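Local coordinates for protein alpha-1,2-mannosyltransferase (Ktr4), putative (PDB 7BOP) that belongs to a fungal family of glycosyltransferases with the GT-A fold and holds guanosine-5'-diphosphate and a manganese ion in a pocket beside its central sheet, at residues D89-R92 / T93-K97; W141-M144 / E145-R148; F208-M211 / E212-L216; W235-T238 / K239-L242. One frame throughout, in Å; residues are numbered along the deposited sequence.

Interaction 1: residues D89-R92 / T93-K97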
loop_
_atom_site.group_PDB
_atom_site.type_symbol
_atom_site.label_atom_id
_atom_site.label_comp_id
_atom_site.label_asym_id
_atom_site.label_seq_id
_atom_site.Cartn_x
_atom_site.Cartn_y
_atom_site.Cartn_z
ATOM N N ASP A 89 -15.405 5.816 8.321
ATOM C CA ASP A 89 -14.205 6.285 9.020
ATOM C C ASP A 89 -13.441 7.304 8.192
ATOM O O ASP A 89 -13.027 8.344 8.710
ATOM C CB ASP A 89 -13.261 5.117 9.354
ATOM C CG ASP A 89 -13.662 4.342 10.612
ATOM O OD1 ASP A 89 -14.701 4.625 11.248
ATOM O OD2 ASP A 89 -12.880 3.445 10.985
ATOM N N LEU A 90 -13.220 6.994 6.917
ATOM C CA LEU A 90 -12.421 7.879 6.070
ATOM C C LEU A 90 -13.139 9.208 5.823
ATOM O O LEU A 90 -12.525 10.284 5.869
ATOM C CB LEU A 90 -12.014 7.192 4.763
ATOM C CG LEU A 90 -10.975 7.943 3.912
ATOM C CD1 LEU A 90 -9.850 8.526 4.754
ATOM C CD2 LEU A 90 -10.411 7.023 2.851
ATOM N N GLU A 91 -14.451 9.127 5.621
ATOM C CA GLU A 91 -15.280 10.328 5.499
ATOM C C GLU A 91 -15.278 11.176 6.779
ATOM O O GLU A 91 -15.004 12.377 6.725
ATOM C CB GLU A 91 -16.708 9.939 5.087
ATOM C CG GLU A 91 -16.804 9.476 3.635
ATOM C CD GLU A 91 -16.764 10.629 2.638
ATOM O OE1 GLU A 91 -17.152 11.747 3.026
ATOM O OE2 GLU A 91 -16.333 10.433 1.473
ATOM N N ARG A 92 -15.533 10.551 7.929
ATOM C CA ARG A 92 -15.577 11.273 9.201
ATOM C C ARG A 92 -14.244 11.943 9.516
ATOM O O ARG A 92 -14.214 13.100 9.946
ATOM C CB ARG A 92 -15.950 10.335 10.359
ATOM C CG ARG A 92 -16.173 11.052 11.688
ATOM C CD ARG A 92 -16.372 10.089 12.852
ATOM N NE ARG A 92 -15.167 9.293 13.123
ATOM C CZ ARG A 92 -14.967 8.017 12.778
ATOM N NH1 ARG A 92 -15.896 7.309 12.131
ATOM N NH2 ARG A 92 -13.805 7.431 13.090
ATOM N N THR A 93 -13.145 11.214 9.316
ATOM C CA THR A 93 -11.841 11.740 9.684
ATOM C C THR A 93 -11.251 12.719 8.685
ATOM O O THR A 93 -10.434 13.548 9.074
ATOM C CB THR A 93 -10.816 10.620 9.934
ATOM O OG1 THR A 93 -10.647 9.827 8.758
ATOM C CG2 THR A 93 -11.247 9.762 11.123
ATOM N N TRP A 94 -11.642 12.619 7.417
ATOM C CA TRP A 94 -10.976 13.371 6.349
ATOM C C TRP A 94 -11.892 13.827 5.202
ATOM O O TRP A 94 -12.035 15.029 4.974
ATOM C CB TRP A 94 -9.799 12.558 5.780
ATOM C CG TRP A 94 -8.970 13.354 4.833
ATOM C CD1 TRP A 94 -8.139 14.367 5.145
ATOM C CD2 TRP A 94 -8.946 13.236 3.413
ATOM N NE1 TRP A 94 -7.565 14.888 4.008
ATOM C CE2 TRP A 94 -8.042 14.205 2.928
ATOM C CE3 TRP A 94 -9.579 12.387 2.500
ATOM C CZ2 TRP A 94 -7.769 14.361 1.570
ATOM C CZ3 TRP A 94 -9.301 12.538 1.148
ATOM C CH2 TRP A 94 -8.409 13.527 0.698
ATOM N N ASN A 95 -12.494 12.894 4.468
ATOM C CA ASN A 95 -13.094 13.258 3.184
ATOM C C ASN A 95 -14.413 14.063 3.260
ATOM O O ASN A 95 -14.807 14.667 2.251
ATOM C CB ASN A 95 -13.275 12.050 2.275
ATOM C CG ASN A 95 -13.319 12.437 0.801
ATOM O OD1 ASN A 95 -12.490 13.213 0.331
ATOM N ND2 ASN A 95 -14.265 11.887 0.067
ATOM N N SER A 96 -15.082 14.098 4.414
ATOM C CA SER A 96 -16.275 14.954 4.538
ATOM C C SER A 96 -15.911 16.427 4.394
ATOM O O SER A 96 -16.757 17.226 4.026
ATOM C CB SER A 96 -17.014 14.719 5.845
ATOM O OG SER A 96 -16.209 15.076 6.933
ATOM N N LYS A 97 -14.649 16.775 4.666
ATOM C CA LYS A 97 -14.166 18.146 4.529
ATOM C C LYS A 97 -13.597 18.450 3.141
ATOM O O LYS A 97 -13.706 19.572 2.653
ATOM C CB LYS A 97 -13.099 18.431 5.590
ATOM C CG LYS A 97 -13.572 18.214 7.020
ATOM C CD LYS A 97 -12.410 18.182 8.001
ATOM C CE LYS A 97 -11.569 16.908 7.862
ATOM N NZ LYS A 97 -10.986 16.497 9.163
#
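The carboxylate of E91 and the amide of N95 run side by side, their planes 71° apart: E91 OE2 lies close to the plane of the N95 amide, whose ND2 reaches it from above the carboxylate plane at 2.9 Å. Another flat group, the guanidinium of R92, has D89 OD1 at its edge, in a 3.1 Å salt bridge to NH1, and T93 CG2 stands obliquely near NH2. The W94 indole stacks with F98 and meets the ring of W191 at about 50°; L90 CD1 is oblique to it, and its NE1 goes to the carbonyl of Y205. T122 and W102 also bond E91 OE2, and N95 OD1 takes Y100 N, so E91 OE2 and both ends of the N95 amide have partners. T93 OG1, set between its own N and carbonyl carbon (chi1 60°), turns back to D89 O at 2.8 Å, sharing it with T93 N from opposite faces of the carbonyl plane. S96 N and OG also share E91 O, OG from above the carbonyl plane. At 93-95 the helix widens: N95 N reaches L90 O, five residues back, at 3.0 Å. This pi-type turn lies near the end of helix 80-98, the beta-alpha-beta crossover helix between parallel strands 69-74 and 102-106.

Interaction 2: residues W141-M144 / E145-R148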
loop_
_atom_site.group_PDB
_atom_site.type_symbol
_atom_site.label_atom_id
_atom_site.label_comp_id
_atom_site.label_asym_id
_atom_site.label_seq_id
_atom_site.Cartn_x
_atom_site.Cartn_y
_atom_site.Cartn_z
ATOM N N TRP A 141 1.179 -16.495 -21.648
ATOM C CA TRP A 141 2.382 -17.286 -21.388
ATOM C C TRP A 141 2.385 -18.065 -20.066
ATOM O O TRP A 141 3.302 -18.847 -19.839
ATOM C CB TRP A 141 3.641 -16.422 -21.483
ATOM C CG TRP A 141 3.706 -15.271 -20.518
ATOM C CD1 TRP A 141 4.118 -15.309 -19.223
ATOM C CD2 TRP A 141 3.372 -13.907 -20.795
ATOM N NE1 TRP A 141 4.049 -14.055 -18.666
ATOM C CE2 TRP A 141 3.598 -13.173 -19.611
ATOM C CE3 TRP A 141 2.892 -13.233 -21.932
ATOM C CZ2 TRP A 141 3.359 -11.799 -19.524
ATOM C CZ3 TRP A 141 2.660 -11.868 -21.850
ATOM C CH2 TRP A 141 2.890 -11.164 -20.647
ATOM N N ILE A 142 1.389 -17.849 -19.201
ATOM C CA ILE A 142 1.323 -18.546 -17.917
ATOM C C ILE A 142 0.671 -19.897 -18.143
ATOM O O ILE A 142 -0.442 -19.969 -18.668
ATOM C CB ILE A 142 0.518 -17.756 -16.857
ATOM C CG1 ILE A 142 1.184 -16.396 -16.569
ATOM C CG2 ILE A 142 0.331 -18.574 -15.573
ATOM C CD1 ILE A 142 2.599 -16.452 -16.031
ATOM N N ASN A 143 1.364 -20.956 -17.738
ATOM C CA ASN A 143 0.827 -22.311 -17.815
ATOM C C ASN A 143 0.001 -22.593 -16.558
ATOM O O ASN A 143 0.537 -22.585 -15.445
ATOM C CB ASN A 143 1.972 -23.314 -17.950
ATOM C CG ASN A 143 1.484 -24.734 -18.161
ATOM O OD1 ASN A 143 1.042 -25.402 -17.226
ATOM N ND2 ASN A 143 1.563 -25.201 -19.396
ATOM N N MET A 144 -1.288 -22.867 -16.736
ATOM C CA MET A 144 -2.189 -23.056 -15.600
ATOM C C MET A 144 -1.952 -24.354 -14.830
ATOM O O MET A 144 -2.254 -24.396 -13.639
ATOM C CB MET A 144 -3.665 -22.930 -16.019
ATOM C CG MET A 144 -4.044 -21.559 -16.567
ATOM S SD MET A 144 -3.537 -20.179 -15.502
ATOM C CE MET A 144 -4.626 -20.489 -14.120
ATOM N N GLU A 145 -1.429 -25.402 -15.479
ATOM C CA GLU A 145 -1.031 -26.623 -14.747
ATOM C C GLU A 145 0.145 -26.378 -13.798
ATOM O O GLU A 145 0.149 -26.882 -12.676
ATOM C CB GLU A 145 -0.704 -27.800 -15.678
ATOM C CG GLU A 145 -1.856 -28.776 -15.822
ATOM C CD GLU A 145 -1.582 -29.890 -16.823
ATOM O OE1 GLU A 145 -0.466 -30.465 -16.808
ATOM O OE2 GLU A 145 -2.498 -30.195 -17.621
ATOM N N LEU A 146 1.138 -25.624 -14.258
ATOM C CA LEU A 146 2.247 -25.193 -13.399
ATOM C C LEU A 146 1.748 -24.310 -12.254
ATOM O O LEU A 146 2.197 -24.462 -11.113
ATOM C CB LEU A 146 3.313 -24.434 -14.200
ATOM C CG LEU A 146 4.138 -25.213 -15.228
ATOM C CD1 LEU A 146 5.143 -24.270 -15.878
ATOM C CD2 LEU A 146 4.854 -26.399 -14.599
ATOM N N PHE A 147 0.827 -23.392 -12.557
ATOM C CA PHE A 147 0.179 -22.605 -11.507
ATOM C C PHE A 147 -0.441 -23.502 -10.424
ATOM O O PHE A 147 -0.204 -23.292 -9.234
ATOM C CB PHE A 147 -0.892 -21.647 -12.064
ATOM C CG PHE A 147 -1.815 -21.130 -11.002
ATOM C CD1 PHE A 147 -1.386 -20.134 -10.138
ATOM C CD2 PHE A 147 -3.072 -21.700 -10.800
ATOM C CE1 PHE A 147 -2.201 -19.685 -9.114
ATOM C CE2 PHE A 147 -3.894 -21.254 -9.771
ATOM C CZ PHE A 147 -3.454 -20.244 -8.928
ATOM N N ARG A 148 -1.237 -24.489 -10.839
ATOM C CA ARG A 148 -1.959 -25.339 -9.893
ATOM C C ARG A 148 -1.020 -26.183 -9.034
ATOM O O ARG A 148 -1.272 -26.379 -7.846
ATOM C CB ARG A 148 -2.992 -26.229 -10.602
ATOM C CG ARG A 148 -4.252 -25.474 -11.015
ATOM C CD ARG A 148 -5.347 -26.409 -11.513
ATOM N NE ARG A 148 -5.054 -26.925 -12.854
ATOM C CZ ARG A 148 -5.354 -26.323 -14.010
ATOM N NH1 ARG A 148 -5.012 -26.911 -15.151
ATOM N NH2 ARG A 148 -5.990 -25.149 -14.052
#
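N143 and L146 touch at the start of helix 144-157, where N143 is the N-cap residue, and their side chains cross at about a right angle. With CG anti to its backbone N (chi1 -175°), the amide of N143 folds over the first turn, and OD1 receives L146 N at 3.0 Å in the carbonyl plane, on a lone pair, with an N-H...O angle of 162°. Beside that bond the leucine's CD1 packs on N143 CB at 3.9 Å. The main-chain carbonyl of N143 takes F147 N, so one residue holds the helix start through both its side chain and its backbone.

M144 and F147 run alongside each other and point the same way. The methionine chain, bent at chi2 and chi3, brings CE to within 3.9 Å of F147 CD2, approaching the ring obliquely. Both side chains lean on L165 of helix 165-177, and F147 also meets H168 edge-to-face and F310, so this side of the helix packs against helices 165-177 and 308-311. R148 curls back along the exposed side: its chain bends at chi3 and lays one face of the guanidinium over M144 O, which sits 3.7 Å from the plane, above its centre.

Interaction 3: residues F208-M211 / E212-L216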
loop_
_atom_site.group_PDB
_atom_site.type_symbol
_atom_site.label_atom_id
_atom_site.label_comp_id
_atom_site.label_asym_id
_atom_site.label_seq_id
_atom_site.Cartn_x
_atom_site.Cartn_y
_atom_site.Cartn_z
ATOM N N PHE A 208 -3.475 14.985 -0.496
ATOM C CA PHE A 208 -3.077 14.911 -1.897
ATOM C C PHE A 208 -2.233 16.108 -2.308
ATOM O O PHE A 208 -1.191 15.945 -2.949
ATOM C CB PHE A 208 -4.294 14.778 -2.818
ATOM C CG PHE A 208 -4.987 13.453 -2.737
ATOM C CD1 PHE A 208 -4.291 12.262 -2.973
ATOM C CD2 PHE A 208 -6.355 13.382 -2.485
ATOM C CE1 PHE A 208 -4.943 11.036 -2.938
ATOM C CE2 PHE A 208 -7.010 12.151 -2.451
ATOM C CZ PHE A 208 -6.303 10.976 -2.684
ATOM N N ARG A 209 -2.654 17.305 -1.919
ATOM C CA ARG A 209 -1.880 18.506 -2.224
ATOM C C ARG A 209 -0.645 18.637 -1.341
ATOM O O ARG A 209 0.337 19.242 -1.751
ATOM C CB ARG A 209 -2.761 19.745 -2.158
ATOM C CG ARG A 209 -3.859 19.685 -3.210
ATOM C CD ARG A 209 -4.590 21.006 -3.347
ATOM N NE ARG A 209 -3.748 22.045 -3.947
ATOM C CZ ARG A 209 -4.142 23.302 -4.197
ATOM N NH1 ARG A 209 -5.378 23.706 -3.896
ATOM N NH2 ARG A 209 -3.287 24.162 -4.745
ATOM N N PHE A 210 -0.680 18.041 -0.150
ATOM C CA PHE A 210 0.546 17.860 0.636
ATOM C C PHE A 210 1.587 17.110 -0.203
ATOM O O PHE A 210 2.720 17.573 -0.332
ATOM C CB PHE A 210 0.251 17.148 1.971
ATOM C CG PHE A 210 1.473 16.591 2.640
ATOM C CD1 PHE A 210 2.309 17.417 3.374
ATOM C CD2 PHE A 210 1.802 15.248 2.507
ATOM C CE1 PHE A 210 3.457 16.907 3.986
ATOM C CE2 PHE A 210 2.938 14.730 3.122
ATOM C CZ PHE A 210 3.768 15.562 3.859
ATOM N N MET A 211 1.175 15.997 -0.814
ATOM C CA MET A 211 2.046 15.194 -1.689
ATOM C C MET A 211 2.515 16.012 -2.895
ATOM O O MET A 211 3.707 16.055 -3.209
ATOM C CB MET A 211 1.340 13.947 -2.227
ATOM C CG MET A 211 0.832 12.957 -1.187
ATOM S SD MET A 211 2.112 11.915 -0.509
ATOM C CE MET A 211 2.546 10.885 -1.903
ATOM N N GLU A 212 1.561 16.647 -3.569
ATOM C CA GLU A 212 1.855 17.383 -4.792
ATOM C C GLU A 212 2.804 18.558 -4.588
ATOM O O GLU A 212 3.752 18.713 -5.358
ATOM C CB GLU A 212 0.565 17.856 -5.459
ATOM C CG GLU A 212 0.806 18.504 -6.808
ATOM C CD GLU A 212 -0.453 18.647 -7.627
ATOM O OE1 GLU A 212 -0.368 18.438 -8.852
ATOM O OE2 GLU A 212 -1.508 18.966 -7.060
ATOM N N ASP A 213 2.572 19.354 -3.553
ATOM C CA ASP A 213 3.401 20.534 -3.284
ATOM C C ASP A 213 4.825 20.170 -2.928
ATOM O O ASP A 213 5.719 20.982 -3.134
ATOM C CB ASP A 213 2.831 21.378 -2.139
ATOM C CG ASP A 213 1.509 22.035 -2.492
ATOM O OD1 ASP A 213 1.149 22.028 -3.681
ATOM O OD2 ASP A 213 0.832 22.525 -1.566
ATOM N N ARG A 214 5.034 18.962 -2.394
ATOM C CA ARG A 214 6.386 18.489 -2.052
ATOM C C ARG A 214 6.973 17.481 -3.055
ATOM O O ARG A 214 8.030 16.896 -2.801
ATOM C CB ARG A 214 6.348 17.901 -0.640
ATOM C CG ARG A 214 6.133 18.950 0.424
ATOM C CD ARG A 214 5.552 18.366 1.701
ATOM N NE ARG A 214 5.167 19.427 2.622
ATOM C CZ ARG A 214 4.079 20.192 2.496
ATOM N NH1 ARG A 214 3.224 20.014 1.487
ATOM N NH2 ARG A 214 3.832 21.131 3.406
ATOM N N ASN A 215 6.298 17.293 -4.187
ATOM C CA ASN A 215 6.670 16.315 -5.216
ATOM C C ASN A 215 6.897 14.906 -4.652
ATOM O O ASN A 215 7.829 14.195 -5.053
ATOM C CB ASN A 215 7.887 16.819 -5.999
ATOM C CG ASN A 215 7.592 18.116 -6.728
ATOM O OD1 ASN A 215 6.689 18.168 -7.555
ATOM N ND2 ASN A 215 8.330 19.156 -6.421
ATOM N N LEU A 216 6.032 14.507 -3.723
ATOM C CA LEU A 216 6.159 13.201 -3.099
ATOM C C LEU A 216 5.620 12.109 -4.005
ATOM O O LEU A 216 4.683 12.311 -4.791
ATOM C CB LEU A 216 5.483 13.172 -1.727
ATOM C CG LEU A 216 6.007 14.200 -0.720
ATOM C CD1 LEU A 216 5.321 14.016 0.624
ATOM C CD2 LEU A 216 7.521 14.173 -0.541
HETATM O O HOH W 1 -1.244 21.077 -4.925
HETATM O O HOH W 2 -0.351 24.077 -4.900
#
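R214 folds back beside F210, turning a face of its guanidinium to F210 CD1, while giving a hydrogen bond to that residue's own carbonyl: NH1 reaches F210 O at 3.1 Å, in the carbonyl plane on a lone pair. F210 CD1 stands 3.2 Å from the guanidinium plane, toward its rim, and ring and guanidinium planes are 31° apart. An extended chain from CG to NE takes the arginine back along the helix end, its NE 3.3 Å from F210 CE1. L216 touches another part of the same ring, with CD1 3.5 Å from F210 CE2, and its CB meets the CE of M211, whose chain is bent at chi2 and chi3.

The backbone closes here in a Schellman motif. N215, with positive phi, is the C-prime residue; L216 N binds M211 O at 2.8 Å and N215 N binds E212 O. This ends helix 207-213 and turns the chain toward strand 218-224 of the central sheet.

On the hydrophilic side R209 meets E212 and D213 through water. Water 1 accepts from R209 NE, 2.9 Å away, and donates to E212 OE2 and D213 OD1; water 2 joins R209 NH2 to D213 OD1. Each also has a direct partner: A65 O for R209, T67 for E212, W50 NE1 for D213; the indole of W50 also makes a cation-pi contact with R209. The carbonyls of E46 and H48 take R214 NH2. R214 would probably offset the negative end of the helix dipole, and the two acids the charge of R209.

Interaction 4: residues W235-T238 / K239-L242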
loop_
_atom_site.group_PDB
_atom_site.type_symbol
_atom_site.label_atom_id
_atom_site.label_comp_id
_atom_site.label_asym_id
_atom_site.label_seq_id
_atom_site.Cartn_x
_atom_site.Cartn_y
_atom_site.Cartn_z
ATOM N N TRP A 235 13.631 -11.386 -5.505
ATOM C CA TRP A 235 14.890 -10.639 -5.474
ATOM C C TRP A 235 15.885 -11.102 -6.546
ATOM O O TRP A 235 16.505 -10.256 -7.216
ATOM C CB TRP A 235 15.516 -10.638 -4.078
ATOM C CG TRP A 235 16.660 -9.677 -3.937
ATOM C CD1 TRP A 235 17.969 -9.987 -3.743
ATOM C CD2 TRP A 235 16.596 -8.253 -4.010
ATOM N NE1 TRP A 235 18.728 -8.849 -3.681
ATOM C CE2 TRP A 235 17.910 -7.766 -3.848
ATOM C CE3 TRP A 235 15.550 -7.336 -4.181
ATOM C CZ2 TRP A 235 18.207 -6.405 -3.852
ATOM C CZ3 TRP A 235 15.847 -5.990 -4.189
ATOM C CH2 TRP A 235 17.164 -5.534 -4.026
ATOM N N PRO A 236 16.046 -12.433 -6.722
ATOM C CA PRO A 236 16.845 -12.891 -7.859
ATOM C C PRO A 236 16.387 -12.305 -9.207
ATOM O O PRO A 236 17.227 -11.849 -9.981
ATOM C CB PRO A 236 16.670 -14.402 -7.810
ATOM C CG PRO A 236 16.608 -14.684 -6.341
ATOM C CD PRO A 236 15.825 -13.528 -5.752
ATOM N N GLU A 237 15.081 -12.286 -9.458
ATOM C CA GLU A 237 14.548 -11.708 -10.701
ATOM C C GLU A 237 14.771 -10.204 -10.777
ATOM O O GLU A 237 15.102 -9.670 -11.841
ATOM C CB GLU A 237 13.066 -12.041 -10.882
ATOM C CG GLU A 237 12.794 -13.500 -11.225
ATOM C CD GLU A 237 13.339 -13.937 -12.582
ATOM O OE1 GLU A 237 13.735 -13.063 -13.403
ATOM O OE2 GLU A 237 13.360 -15.165 -12.835
ATOM N N THR A 238 14.626 -9.525 -9.643
ATOM C CA THR A 238 14.923 -8.089 -9.543
ATOM C C THR A 238 16.383 -7.779 -9.919
ATOM O O THR A 238 16.658 -6.849 -10.693
ATOM C CB THR A 238 14.591 -7.570 -8.123
ATOM O OG1 THR A 238 13.193 -7.795 -7.850
ATOM C CG2 THR A 238 14.926 -6.084 -7.969
ATOM N N LYS A 239 17.311 -8.554 -9.362
ATOM C CA LYS A 239 18.734 -8.386 -9.687
ATOM C C LYS A 239 19.042 -8.608 -11.176
ATOM O O LYS A 239 19.896 -7.915 -11.730
ATOM C CB LYS A 239 19.606 -9.294 -8.828
ATOM C CG LYS A 239 19.738 -8.819 -7.387
ATOM C CD LYS A 239 20.305 -9.916 -6.487
ATOM C CE LYS A 239 21.746 -10.210 -6.780
ATOM N NZ LYS A 239 22.276 -11.268 -5.894
ATOM N N LYS A 240 18.351 -9.561 -11.800
ATOM C CA LYS A 240 18.451 -9.781 -13.245
ATOM C C LYS A 240 17.996 -8.546 -14.030
ATOM O O LYS A 240 18.683 -8.087 -14.948
ATOM C CB LYS A 240 17.634 -11.009 -13.672
ATOM C CG LYS A 240 18.234 -12.335 -13.200
ATOM C CD LYS A 240 17.251 -13.481 -13.291
ATOM C CE LYS A 240 16.881 -13.823 -14.724
ATOM N NZ LYS A 240 15.911 -14.954 -14.798
ATOM N N PHE A 241 16.847 -7.998 -13.642
ATOM C CA PHE A 241 16.351 -6.769 -14.238
ATOM C C PHE A 241 17.345 -5.610 -14.108
ATOM O O PHE A 241 17.592 -4.878 -15.084
ATOM C CB PHE A 241 15.013 -6.385 -13.610
ATOM C CG PHE A 241 14.439 -5.124 -14.164
ATOM C CD1 PHE A 241 13.873 -5.117 -15.428
ATOM C CD2 PHE A 241 14.489 -3.939 -13.437
ATOM C CE1 PHE A 241 13.345 -3.954 -15.959
ATOM C CE2 PHE A 241 13.974 -2.767 -13.967
ATOM C CZ PHE A 241 13.388 -2.779 -15.226
ATOM N N LEU A 242 17.913 -5.443 -12.912
ATOM C CA LEU A 242 18.878 -4.375 -12.671
ATOM C C LEU A 242 20.149 -4.539 -13.507
ATOM O O LEU A 242 20.656 -3.552 -14.038
ATOM C CB LEU A 242 19.248 -4.256 -11.189
ATOM C CG LEU A 242 18.175 -3.760 -10.216
ATOM C CD1 LEU A 242 18.665 -3.934 -8.796
ATOM C CD2 LEU A 242 17.804 -2.307 -10.468
#
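K239 N, K240 N, F241 N and L242 N each bond to the carbonyl four residues back, from W235 to T238, so this part of helix 234-244 is regular alpha-helix, with K239 N 2.9 Å from W235 O.

On one side the K239 chain crosses the indole of W235 at about a right angle. Its CG lies over a face of the five-membered ring, 4.2 Å from the centroid and 24° off the normal, a CH-pi contact displaced toward the rim, and CD continues to within 3.4 Å of W235 NE1. CG of W235 is anti to its backbone N (chi1 -169°), which sets the indole so that one face meets the lysine chain.

In this GT-A family protein helix 234-244 packs on helices 255-258, 294-306 and 316-327: W235 touches M255 and L258, the F241 ring meets that of H302, and T238 and L242 both meet L326. T238 OG1 is hydrogen-bonded to Y299 OH and to L234 O.

A second pair, spaced i to i+3, is E237 and K240. Their side chains run together, the glutamate bent at chi2 and the lysine at chi3, and NZ forms a salt bridge to E237 OE1 at 3.2 Å on the syn side, 30° out of the carboxylate plane; its bond to OE2 is weak. Further along, L242 CG lies 3.5 Å from T238 O.

How the interactions relate
Interactions 1 and 3 form one neighbourhood, their centres 19 Å apart: W94 CH2 packs on F208 CE2 at 3.7 Å, so the crossover helix 80-98 and helix 207-213 meet directly. W191 of strand 189-192 lies against both of these rings. Interactions 2 and 4 occupy the other side of the chain's centre from interaction 1, 43 and 41 Å from it between centres. They are themselves 22 Å apart, with nearest atoms about 11 Å, and do not touch. The guanosine-5'-diphosphate pocket lies between these regions: the side chains of L90 in interaction 1 and F147 in interaction 2 are each about 12 Å from the nucleotide.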